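PDB 7BYX: galactan 1,3-beta-galactosidase from Phanerochaete chrysosporium, which probably removes galactose from beta-1,3-galactan as a family 43 glycoside hydrolase and binds galactan fragments through a calcium-containing carbohydrate-binding module. Local coordinates for residues 341-346 / 408-413. The protein carries 1 engineered substitution. Residues are numbered along the deposited sequence; the frame is centred on the assembly and turned at random.
Sequences VTINNV and ITFGSG
Val341 pairs with Phe410 and Ile343 with Ile408 as antiparallel hydrogen-bonded pairs, joining two neighbouring strands in the beta-sandwich of the carbohydrate-binding module. Four backbone hydrogen bonds tie the strands. Phe410 N reaches Val341 O at 2.9 Å. Ile343 N reaches Ile408 O at 2.8 Å, with an N-H...O angle of 165°.

Phe410 turns inward, to the same face as Val341, Ile343 and Ile408. Phe410 CB lies 3.8 Å from Val341 O and also touches Val341 CG1. CG stands beside the backbone N, anti to the carbonyl carbon (chi1 -62°). From there the ring lies with one edge along the partner strand. Phe410 CD2 passes 3.7 Å from Val341 O. Phe410 CE2 meets Ile343 CG1 at 3.7 Å. Both partners sit at the ring edge, near its plane. On this face Leu421 and Ile424, of strand 420-426 in the other sheet, pack against Phe410. Further along, Val346 CG2 approaches Ile408 CD1.

The opposite face carries the non-hydrogen-bonded pair Thr342 and Thr409, partly exposed. The CA atoms of Thr342 and Thr409 are 4.1 Å apart. Both side chains hold OG1 beside the backbone N, with the methyl anti to it. The hydroxyls thereby meet across the strands, and a hydrogen bond of 3.0 Å joins Thr342 OG1 and Thr409 OG1.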
ATOM      1  N   VAL A 341     -11.614 -19.987 -20.588  1.00 22.73           N
ATOM      2  CA  VAL A 341     -10.339 -20.238 -21.249  1.00 20.40           C
ATOM      3  C   VAL A 341      -9.541 -21.145 -20.329  1.00 20.96           C
ATOM      4  O   VAL A 341      -9.586 -20.994 -19.105  1.00 22.27           O
ATOM      5  CB  VAL A 341      -9.572 -18.934 -21.578  1.00 24.26           C
ATOM      6  CG1 VAL A 341      -9.275 -18.113 -20.297  1.00 18.61           C
ATOM      7  CG2 VAL A 341      -8.270 -19.243 -22.370  1.00 18.78           C
ATOM      8  N   THR A 342      -8.856 -22.121 -20.912  1.00 23.48           N
ATOM      9  CA  THR A 342      -8.024 -23.045 -20.164  1.00 23.75           C
ATOM     10  C   THR A 342      -6.591 -22.899 -20.633  1.00 25.65           C
ATOM     11  O   THR A 342      -6.322 -23.018 -21.829  1.00 24.52           O
ATOM     12  CB  THR A 342      -8.488 -24.494 -20.349  1.00 29.28           C
ATOM     13  OG1 THR A 342      -9.823 -24.629 -19.858  1.00 31.47           O
ATOM     14  CG2 THR A 342      -7.564 -25.465 -19.600  1.00 22.18           C
ATOM     15  N   ILE A 343      -5.684 -22.650 -19.689  1.00 26.85           N
ATOM     16  CA  ILE A 343      -4.253 -22.572 -19.961  1.00 26.68           C
ATOM     17  C   ILE A 343      -3.660 -23.966 -19.764  1.00 27.18           C
ATOM     18  O   ILE A 343      -3.629 -24.490 -18.647  1.00 24.98           O
ATOM     19  CB  ILE A 343      -3.568 -21.549 -19.044  1.00 29.32           C
ATOM     20  CG1 ILE A 343      -4.298 -20.210 -19.099  1.00 28.64           C
ATOM     21  CG2 ILE A 343      -2.103 -21.377 -19.413  1.00 22.05           C
ATOM     22  CD1 ILE A 343      -4.154 -19.508 -20.406  1.00 32.44           C
ATOM     23  N   ASN A 344      -3.162 -24.566 -20.832  1.00 27.66           N
ATOM     24  CA  ASN A 344      -2.638 -25.919 -20.731  1.00 31.67           C
ATOM     25  C   ASN A 344      -1.122 -25.911 -20.650  1.00 30.71           C
ATOM     26  O   ASN A 344      -0.464 -24.904 -20.921  1.00 31.79           O
ATOM     27  CB  ASN A 344      -3.100 -26.775 -21.908  1.00 31.98           C
ATOM     28  CG  ASN A 344      -4.567 -27.074 -21.845  1.00 31.36           C
ATOM     29  OD1 ASN A 344      -5.041 -27.694 -20.891  1.00 34.49           O
ATOM     30  ND2 ASN A 344      -5.307 -26.622 -22.854  1.00 33.50           N
ATOM     31  N   ASN A 345      -0.575 -27.060 -20.247  1.00 31.04           N
ATOM     32  CA  ASN A 345       0.872 -27.275 -20.188  1.00 36.68           C
ATOM     33  C   ASN A 345       1.566 -26.286 -19.258  1.00 30.79           C
ATOM     34  O   ASN A 345       2.676 -25.834 -19.521  1.00 28.20           O
ATOM     35  CB  ASN A 345       1.492 -27.240 -21.586  1.00 29.34           C
ATOM     36  CG  ASN A 345       0.958 -28.355 -22.469  1.00 39.30           C
ATOM     37  OD1 ASN A 345       1.160 -29.538 -22.174  1.00 36.03           O
ATOM     38  ND2 ASN A 345       0.242 -27.989 -23.534  1.00 36.44           N
ATOM     39  N   VAL A 346       0.912 -25.966 -18.147  1.00 30.00           N
ATOM     40  CA  VAL A 346       1.558 -25.211 -17.079  1.00 28.03           C
ATOM     41  C   VAL A 346       2.465 -26.180 -16.328  1.00 30.22           C
ATOM     42  O   VAL A 346       1.989 -27.139 -15.715  1.00 32.10           O
ATOM     43  CB  VAL A 346       0.526 -24.573 -16.145  1.00 23.26           C
ATOM     44  CG1 VAL A 346       1.207 -23.875 -14.966  1.00 18.42           C
ATOM     45  CG2 VAL A 346      -0.366 -23.643 -16.939  1.00 23.79           C
ATOM     46  N   ILE A 408      -5.204 -24.888 -16.042  1.00 26.91           N
ATOM     47  CA  ILE A 408      -5.867 -23.908 -15.199  1.00 22.86           C
ATOM     48  C   ILE A 408      -6.981 -23.302 -16.025  1.00 25.00           C
ATOM     49  O   ILE A 408      -6.719 -22.717 -17.084  1.00 26.95           O
ATOM     50  CB  ILE A 408      -4.907 -22.817 -14.696  1.00 23.06           C
ATOM     51  CG1 ILE A 408      -3.630 -23.430 -14.147  1.00 24.09           C
ATOM     52  CG2 ILE A 408      -5.570 -21.964 -13.598  1.00 23.94           C
ATOM     53  CD1 ILE A 408      -2.692 -22.402 -13.555  1.00 24.93           C
ATOM     54  N   THR A 409      -8.217 -23.466 -15.564  1.00 24.17           N
ATOM     55  CA  THR A 409      -9.393 -22.970 -16.265  1.00 27.20           C
ATOM     56  C   THR A 409      -9.947 -21.747 -15.551  1.00 25.45           C
ATOM     57  O   THR A 409     -10.020 -21.715 -14.321  1.00 25.41           O
ATOM     58  CB  THR A 409     -10.481 -24.048 -16.351  1.00 32.06           C
ATOM     59  OG1 THR A 409      -9.939 -25.235 -16.935  1.00 34.87           O
ATOM     60  CG2 THR A 409     -11.653 -23.570 -17.209  1.00 22.72           C
ATOM     61  N   PHE A 410     -10.393 -20.775 -16.338  1.00 23.06           N
ATOM     62  CA  PHE A 410     -10.851 -19.482 -15.855  1.00 23.48           C
ATOM     63  C   PHE A 410     -12.265 -19.226 -16.357  1.00 25.64           C
ATOM     64  O   PHE A 410     -12.540 -19.392 -17.551  1.00 26.49           O
ATOM     65  CB  PHE A 410      -9.901 -18.371 -16.341  1.00 18.06           C
ATOM     66  CG  PHE A 410      -8.496 -18.522 -15.839  1.00 17.19           C
ATOM     67  CD1 PHE A 410      -8.116 -17.972 -14.614  1.00 17.61           C
ATOM     68  CD2 PHE A 410      -7.551 -19.208 -16.584  1.00 17.01           C
ATOM     69  CE1 PHE A 410      -6.805 -18.129 -14.133  1.00 18.71           C
ATOM     70  CE2 PHE A 410      -6.239 -19.372 -16.113  1.00 19.76           C
ATOM     71  CZ  PHE A 410      -5.868 -18.827 -14.889  1.00 19.58           C
ATOM     72  N   GLY A 411     -13.153 -18.819 -15.453  1.00 24.94           N
ATOM     73  CA  GLY A 411     -14.482 -18.380 -15.822  1.00 25.38           C
ATOM     74  C   GLY A 411     -15.567 -19.444 -15.836  1.00 29.51           C
ATOM     75  O   GLY A 411     -16.720 -19.116 -16.144  1.00 29.46           O
ATOM     76  N   SER A 412     -15.253 -20.704 -15.542  1.00 25.69           N
ATOM     77  CA  SER A 412     -16.292 -21.729 -15.612  1.00 31.02           C
ATOM     78  C   SER A 412     -17.264 -21.587 -14.448  1.00 33.15           C
ATOM     79  O   SER A 412     -16.868 -21.321 -13.310  1.00 35.99           O
ATOM     80  CB  SER A 412     -15.678 -23.129 -15.616  1.00 25.86           C
ATOM     81  OG  SER A 412     -14.968 -23.350 -14.416  1.00 41.04           O
ATOM     82  N   GLY A 413     -18.553 -21.733 -14.741  1.00 38.58           N
ATOM     83  CA  GLY A 413     -19.534 -21.806 -13.675  1.00 31.55           C
ATOM     84  C   GLY A 413     -19.788 -20.516 -12.927  1.00 35.73           C
ATOM     85  O   GLY A 413     -20.075 -20.551 -11.729  1.00 44.86           O
TER